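Local structure of WlaRA, TDP-fucose-3,4-ketoisomerase (Campylobacter jejuni subsp. jejuni 81116, 5TPV) at residues 49-54 with 93-98; 56-61 with 85-90. The protein belongs to the cupin superfamily of beta-barrel proteins, in its WxcM-like branch, and binds thymidine-5'-diphosphate in a pocket. All coordinates share one frame; numbering follows the deposited sequence.

Contact 1: residues 49-54 with 93-98. With TYD (thymidine-5'-diphosphate), chain E.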
loop_
_atom_site.group_PDB
_atom_site.type_symbol
_atom_site.label_atom_id
_atom_site.label_comp_id
_atom_site.label_asym_id
_atom_site.label_seq_id
_atom_site.Cartn_x
_atom_site.Cartn_y
_atom_site.Cartn_z
ATOM N N HIS B 49 14.593 14.969 -2.764
ATOM C CA HIS B 49 14.240 15.745 -1.590
ATOM C C HIS B 49 14.422 14.902 -0.342
ATOM O O HIS B 49 14.538 13.692 -0.401
ATOM C CB HIS B 49 12.807 16.249 -1.674
ATOM C CG HIS B 49 11.802 15.156 -1.888
ATOM N ND1 HIS B 49 11.283 14.404 -0.854
ATOM C CD2 HIS B 49 11.247 14.659 -3.024
ATOM C CE1 HIS B 49 10.434 13.508 -1.342
ATOM N NE2 HIS B 49 10.384 13.650 -2.659
ATOM N N ALA B 50 14.369 15.566 0.793
ATOM C CA ALA B 50 14.337 14.926 2.089
ATOM C C ALA B 50 13.115 15.412 2.773
ATOM O O ALA B 50 12.479 16.417 2.371
ATOM C CB ALA B 50 15.581 15.282 2.882
ATOM N N ASN B 51 12.745 14.648 3.791
ATOM C CA ASN B 51 11.513 14.917 4.529
ATOM C C ASN B 51 11.836 15.010 6.019
ATOM O O ASN B 51 12.551 14.137 6.606
ATOM C CB ASN B 51 10.420 13.856 4.255
ATOM C CG ASN B 51 10.001 13.778 2.783
ATOM O OD1 ASN B 51 10.774 13.347 1.909
ATOM N ND2 ASN B 51 8.785 14.178 2.503
ATOM N N LEU B 52 11.345 16.110 6.605
ATOM C CA LEU B 52 11.635 16.475 8.006
ATOM C C LEU B 52 11.034 15.522 9.046
ATOM O O LEU B 52 11.693 15.166 10.024
ATOM C CB LEU B 52 11.133 17.888 8.291
ATOM C CG LEU B 52 11.936 19.063 7.720
ATOM C CD1 LEU B 52 11.071 20.306 7.760
ATOM C CD2 LEU B 52 13.221 19.266 8.533
ATOM N N ASN B 53 9.815 15.066 8.792
ATOM C CA ASN B 53 9.122 14.146 9.704
ATOM C C ASN B 53 8.936 12.691 9.284
ATOM O O ASN B 53 8.867 11.815 10.141
ATOM C CB ASN B 53 7.760 14.766 10.011
ATOM C CG ASN B 53 7.897 16.228 10.403
ATOM O OD1 ASN B 53 8.788 16.553 11.194
ATOM N ND2 ASN B 53 7.031 17.097 9.879
ATOM N N SER B 54 8.736 12.429 7.997
ATOM C CA SER B 54 8.225 11.143 7.548
ATOM C C SER B 54 9.375 10.153 7.509
ATOM O O SER B 54 10.495 10.446 7.064
ATOM C CB SER B 54 7.630 11.241 6.142
ATOM O OG SER B 54 6.565 12.176 6.049
ATOM N N ILE B 93 16.413 11.860 5.465
ATOM C CA ILE B 93 17.357 11.258 4.584
ATOM C C ILE B 93 16.961 11.647 3.181
ATOM O O ILE B 93 15.794 11.520 2.811
ATOM C CB ILE B 93 17.381 9.753 4.826
ATOM C CG1 ILE B 93 17.780 9.477 6.280
ATOM C CG2 ILE B 93 18.300 9.086 3.809
ATOM C CD1 ILE B 93 18.229 8.061 6.592
ATOM N N TRP B 94 17.929 12.165 2.440
ATOM C CA TRP B 94 17.689 12.597 1.063
ATOM C C TRP B 94 17.703 11.341 0.189
ATOM O O TRP B 94 18.483 10.395 0.406
ATOM C CB TRP B 94 18.810 13.500 0.610
ATOM C CG TRP B 94 18.732 14.033 -0.776
ATOM C CD1 TRP B 94 19.125 13.422 -1.926
ATOM C CD2 TRP B 94 18.288 15.332 -1.149
ATOM N NE1 TRP B 94 18.970 14.278 -3.003
ATOM C CE2 TRP B 94 18.433 15.444 -2.547
ATOM C CE3 TRP B 94 17.796 16.419 -0.429
ATOM C CZ2 TRP B 94 18.083 16.588 -3.248
ATOM C CZ3 TRP B 94 17.461 17.577 -1.142
ATOM C CH2 TRP B 94 17.598 17.646 -2.522
ATOM N N LYS B 95 16.854 11.366 -0.826
ATOM C CA LYS B 95 16.758 10.224 -1.727
ATOM C C LYS B 95 16.457 10.639 -3.150
ATOM O O LYS B 95 15.812 11.651 -3.391
ATOM C CB LYS B 95 15.718 9.220 -1.190
ATOM C CG LYS B 95 14.289 9.361 -1.675
ATOM C CD LYS B 95 13.543 10.522 -1.099
ATOM C CE LYS B 95 13.453 10.487 0.407
ATOM N NZ LYS B 95 12.675 11.672 0.802
ATOM N N GLN B 96 16.953 9.829 -4.056
ATOM C CA GLN B 96 16.641 9.882 -5.454
ATOM C C GLN B 96 16.473 8.460 -6.048
ATOM O O GLN B 96 17.216 7.540 -5.730
ATOM C CB GLN B 96 17.761 10.681 -6.133
ATOM C CG GLN B 96 17.578 10.863 -7.623
ATOM C CD GLN B 96 18.830 11.440 -8.282
ATOM O OE1 GLN B 96 19.905 10.845 -8.217
ATOM N NE2 GLN B 96 18.687 12.599 -8.931
ATOM N N MET B 97 15.471 8.269 -6.901
ATOM C CA MET B 97 15.219 6.981 -7.541
ATOM C C MET B 97 15.220 7.044 -9.027
ATOM O O MET B 97 14.719 8.001 -9.585
ATOM C CB MET B 97 13.878 6.477 -7.127
ATOM C CG MET B 97 13.909 6.480 -5.624
ATOM S SD MET B 97 12.312 6.200 -4.933
ATOM C CE MET B 97 12.018 7.974 -4.694
ATOM N N TYR B 98 15.787 6.011 -9.633
ATOM C CA TYR B 98 16.094 6.050 -11.032
ATOM C C TYR B 98 16.281 4.603 -11.489
ATOM O O TYR B 98 16.126 3.651 -10.711
ATOM C CB TYR B 98 17.347 6.901 -11.236
ATOM C CG TYR B 98 18.484 6.447 -10.393
ATOM C CD1 TYR B 98 19.424 5.558 -10.881
ATOM C CD2 TYR B 98 18.611 6.885 -9.097
ATOM C CE1 TYR B 98 20.474 5.102 -10.086
ATOM C CE2 TYR B 98 19.660 6.450 -8.295
ATOM C CZ TYR B 98 20.599 5.574 -8.792
ATOM O OH TYR B 98 21.604 5.132 -7.948
HETATM P PA TYD E . 7.180 14.483 -4.623
HETATM O O1A TYD E . 7.530 15.951 -4.618
HETATM O O2A TYD E . 7.385 13.655 -3.378
HETATM O O3A TYD E . 7.975 13.780 -5.834
HETATM P PB TYD E . 8.473 12.254 -5.708
HETATM O O1B TYD E . 9.327 12.047 -6.935
HETATM O O2B TYD E . 9.236 12.226 -4.405
HETATM O O3B TYD E . 7.193 11.454 -5.698
HETATM O "O5'" TYD E . 5.643 14.334 -5.080
HETATM C "C5'" TYD E . 5.265 14.557 -6.437
HETATM C "C4'" TYD E . 4.180 15.625 -6.494
HETATM O "O4'" TYD E . 2.916 15.048 -6.156
HETATM C "C3'" TYD E . 4.457 16.746 -5.504
HETATM O "O3'" TYD E . 4.589 17.991 -6.197
HETATM C "C2'" TYD E . 3.267 16.796 -4.566
HETATM C "C1'" TYD E . 2.320 15.697 -5.030
HETATM N N1 TYD E . 2.120 14.729 -3.950
HETATM C C2 TYD E . 0.912 14.744 -3.216
HETATM O O2 TYD E . 0.032 15.584 -3.501
HETATM N N3 TYD E . 0.691 13.874 -2.220
HETATM C C4 TYD E . 1.613 12.965 -1.892
HETATM O O4 TYD E . 1.403 12.155 -0.964
HETATM C C5 TYD E . 2.889 12.928 -2.647
HETATM C C5M TYD E . 3.954 11.917 -2.307
HETATM C C6 TYD E . 3.083 13.843 -3.671
HETATM O O HOH W 1 13.562 11.935 3.766
#
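His49 and Lys95 face each other as an antiparallel hydrogen-bonded pair, and their side chains, on the same face, cross obliquely. The crowded first torsion of His49 (chi1 55°) sets CG between the backbone N and the carbonyl carbon. From there the ring uses its two nitrogens in different directions: NE2 gives a short, nearly straight bond to O2B of thymidine-5'-diphosphate (2.5 Å, 167°), while ND1 makes a weak bond to OD1 of Asn51 at 3.0 Å. If both nitrogens donate, the ring would be an imidazolium, a charge the diphosphate would stabilise and nearby Lys95 NZ would oppose. Lys95 is folded at chi2 and chi3, so that its chain doubles back across its partner and NZ reaches His49 O at 3.0 Å from above the carbonyl plane; Lys95 N bonds the same oxygen weakly. NZ also lies 2.8 Å from OD1 of Asn51, whose ND2 bonds Glu118. A water joins NZ to Asn51 N and Ile93 O. His49 thus belongs to the ligand pocket on a cupin sheet, with Lys95 and Asn51 as second-shell groups that probably set its ring. The indole of Trp94 lies flat over the backbone of His49, whose N sits 3.8 Å above the ring centre. Strand 94-98 runs between strands 46-51 and 65-70, and strand 119-120 flanks 46-51, its Tyr119 ring meeting that of His49.

Contact 2: residues 56-61 with 85-90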
loop_
_atom_site.group_PDB
_atom_site.type_symbol
_atom_site.label_atom_id
_atom_site.label_comp_id
_atom_site.label_asym_id
_atom_site.label_seq_id
_atom_site.Cartn_x
_atom_site.Cartn_y
_atom_site.Cartn_z
ATOM N N PHE B 56 9.746 6.100 5.805
ATOM C CA PHE B 56 9.327 5.466 4.553
ATOM C C PHE B 56 9.738 4.007 4.569
ATOM O O PHE B 56 10.779 3.687 5.124
ATOM C CB PHE B 56 9.942 6.110 3.325
ATOM C CG PHE B 56 9.484 7.503 3.134
ATOM C CD1 PHE B 56 8.226 7.756 2.640
ATOM C CD2 PHE B 56 10.304 8.577 3.476
ATOM C CE1 PHE B 56 7.726 9.043 2.525
ATOM C CE2 PHE B 56 9.824 9.885 3.346
ATOM C CZ PHE B 56 8.544 10.114 2.899
ATOM N N ILE B 57 8.890 3.146 3.999
ATOM C CA ILE B 57 9.366 1.899 3.363
ATOM C C ILE B 57 9.053 1.848 1.857
ATOM O O ILE B 57 7.940 2.082 1.440
ATOM C CB ILE B 57 8.700 0.708 4.054
ATOM C CG1 ILE B 57 9.180 0.606 5.480
ATOM C CG2 ILE B 57 9.088 -0.628 3.428
ATOM C CD1 ILE B 57 8.361 -0.353 6.298
ATOM N N PHE B 58 10.049 1.515 1.062
ATOM C CA PHE B 58 9.985 1.486 -0.389
ATOM C C PHE B 58 10.015 -0.002 -0.792
ATOM O O PHE B 58 10.875 -0.760 -0.339
ATOM C CB PHE B 58 11.232 2.165 -1.027
ATOM C CG PHE B 58 11.387 3.619 -0.684
ATOM C CD1 PHE B 58 10.697 4.575 -1.383
ATOM C CD2 PHE B 58 12.203 4.026 0.367
ATOM C CE1 PHE B 58 10.788 5.921 -1.035
ATOM C CE2 PHE B 58 12.308 5.359 0.714
ATOM C CZ PHE B 58 11.606 6.312 0.006
ATOM N N ILE B 59 9.117 -0.388 -1.678
ATOM C CA ILE B 59 8.995 -1.769 -2.135
ATOM C C ILE B 59 8.758 -1.743 -3.634
ATOM O O ILE B 59 7.862 -1.012 -4.115
ATOM C CB ILE B 59 7.776 -2.405 -1.433
ATOM C CG1 ILE B 59 7.854 -2.257 0.069
ATOM C CG2 ILE B 59 7.582 -3.870 -1.790
ATOM C CD1 ILE B 59 6.550 -2.555 0.766
ATOM N N ALA B 60 9.574 -2.508 -4.375
ATOM C CA ALA B 60 9.296 -2.779 -5.755
ATOM C C ALA B 60 8.333 -3.952 -5.846
ATOM O O ALA B 60 8.762 -5.093 -5.777
ATOM C CB ALA B 60 10.587 -3.072 -6.495
ATOM N N LEU B 61 7.045 -3.673 -5.944
ATOM C CA LEU B 61 6.037 -4.710 -6.099
ATOM C C LEU B 61 6.123 -5.389 -7.412
ATOM O O LEU B 61 5.766 -6.523 -7.533
ATOM C CB LEU B 61 4.639 -4.142 -6.109
ATOM C CG LEU B 61 4.103 -3.566 -4.827
ATOM C CD1 LEU B 61 2.618 -3.334 -4.956
ATOM C CD2 LEU B 61 4.381 -4.499 -3.673
ATOM N N LYS B 85 11.062 -7.891 0.074
ATOM C CA LYS B 85 12.071 -7.011 0.631
ATOM C C LYS B 85 11.630 -5.548 0.389
ATOM O O LYS B 85 10.946 -5.193 -0.602
ATOM C CB LYS B 85 13.411 -7.376 0.005
ATOM C CG LYS B 85 14.047 -6.382 -0.949
ATOM C CD LYS B 85 15.274 -7.017 -1.616
ATOM C CE LYS B 85 15.932 -6.109 -2.643
ATOM N NZ LYS B 85 17.020 -5.345 -1.974
ATOM N N GLY B 86 11.950 -4.723 1.359
ATOM C CA GLY B 86 11.834 -3.296 1.199
ATOM C C GLY B 86 12.940 -2.577 1.931
ATOM O O GLY B 86 13.634 -3.124 2.799
ATOM N N LEU B 87 13.058 -1.312 1.575
ATOM C CA LEU B 87 14.011 -0.407 2.186
ATOM C C LEU B 87 13.290 0.519 3.104
ATOM O O LEU B 87 12.472 1.337 2.639
ATOM C CB LEU B 87 14.701 0.419 1.101
ATOM C CG LEU B 87 15.598 1.557 1.622
ATOM C CD1 LEU B 87 16.746 0.981 2.439
ATOM C CD2 LEU B 87 16.141 2.305 0.417
ATOM N N TYR B 88 13.528 0.330 4.397
ATOM C CA TYR B 88 13.193 1.313 5.435
ATOM C C TYR B 88 14.248 2.432 5.510
ATOM O O TYR B 88 15.460 2.160 5.578
ATOM C CB TYR B 88 13.142 0.630 6.785
ATOM C CG TYR B 88 13.055 1.630 7.914
ATOM C CD1 TYR B 88 11.849 2.190 8.267
ATOM C CD2 TYR B 88 14.204 2.072 8.572
ATOM C CE1 TYR B 88 11.758 3.177 9.227
ATOM C CE2 TYR B 88 14.133 3.052 9.558
ATOM C CZ TYR B 88 12.919 3.583 9.895
ATOM O OH TYR B 88 12.856 4.554 10.867
ATOM N N ILE B 89 13.815 3.684 5.501
ATOM C CA ILE B 89 14.711 4.778 5.825
ATOM C C ILE B 89 14.075 5.636 6.867
ATOM O O ILE B 89 12.878 5.844 6.873
ATOM C CB ILE B 89 15.093 5.688 4.655
ATOM C CG1 ILE B 89 13.923 6.591 4.188
ATOM C CG2 ILE B 89 15.670 4.863 3.539
ATOM C CD1 ILE B 89 14.311 7.593 3.093
ATOM N N ASP B 90 14.920 6.197 7.719
ATOM C CA ASP B 90 14.431 7.100 8.785
ATOM C C ASP B 90 14.212 8.496 8.197
ATOM O O ASP B 90 14.565 8.759 7.040
ATOM C CB ASP B 90 15.514 7.175 9.864
ATOM C CG ASP B 90 14.973 7.441 11.267
ATOM O OD1 ASP B 90 15.664 6.927 12.191
ATOM O OD2 ASP B 90 13.921 8.120 11.430
HETATM O O HOH W 2 11.342 -4.371 -2.975
#
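Strands 56-60 and 85-89 run antiparallel, their axes at 156° and 4.5 Å apart at closest approach. Two hydrogen-bonded pairs, Phe56 with Ile89 and Phe58 with Leu87, enclose the non-hydrogen-bonded pair Ile57 and Tyr88. The bonds at Phe58 are matched, N to Leu87 O at 2.9 Å and O from Leu87 N at 3.0 Å; in the outer pair, Phe56 N to Ile89 O is weak. CA-H...O contacts from Ile57 to Leu87 O and from Tyr88 to Phe56 O supplement the ladder. Past Ile59 the strands diverge, and a water takes over, accepting from Ala60 N and donating to Lys85 O. Gly86 CA lies 3.1 Å from Phe58 O, the glycine backbone running close against the neighbouring strand.

On the face of Phe56, Phe58, Leu87 and Ile89, Ile89 adopts the crowded rotamer (chi1 72°), which brings CG1 and CD1 against both phenylalanines. Its CD1 meets the edge of the Phe58 ring at CE2 (3.8 Å), and CG1 runs alongside Phe56, near CB. Leu87 CD2 adds a looser contact with Phe58 CD2. On the other face Ile57 crosses Tyr88 at about a right angle, CG1 at the edge of the phenol ring, 4.2 Å from CD1; the hydroxyl bonds Glu55.

Chemically, the pairing couples a backbone ladder of four bonds, one weak, to a hydrocarbon interior: Phe58 and Leu87 reach Leu80 of strand 75-80 in the facing sheet, consistent with a cupin barrel whose core is closed by apolar side chains.

Overall arrangement
The two contacts belong to the two antiparallel sheets of one cupin fold, with centres about 12 Å apart. Strand 46-51 leads into strand 56-62 and strand 85-89 into strand 94-98, so contact 2 is nested inside the chain loop closed by contact 1, and each of these successive strand pairs passes from one sheet to the other. Across the interior the contacts touch: Lys95 CE packs on Ile89 CD1 at 4.0 Å, and Met97 SD lies 4.2 Å from Phe58 CE1. The apolar face of contact 2 thus backs the polar cluster of contact 1, placing a pocket for thymidine-5'-diphosphate close to the apolar core.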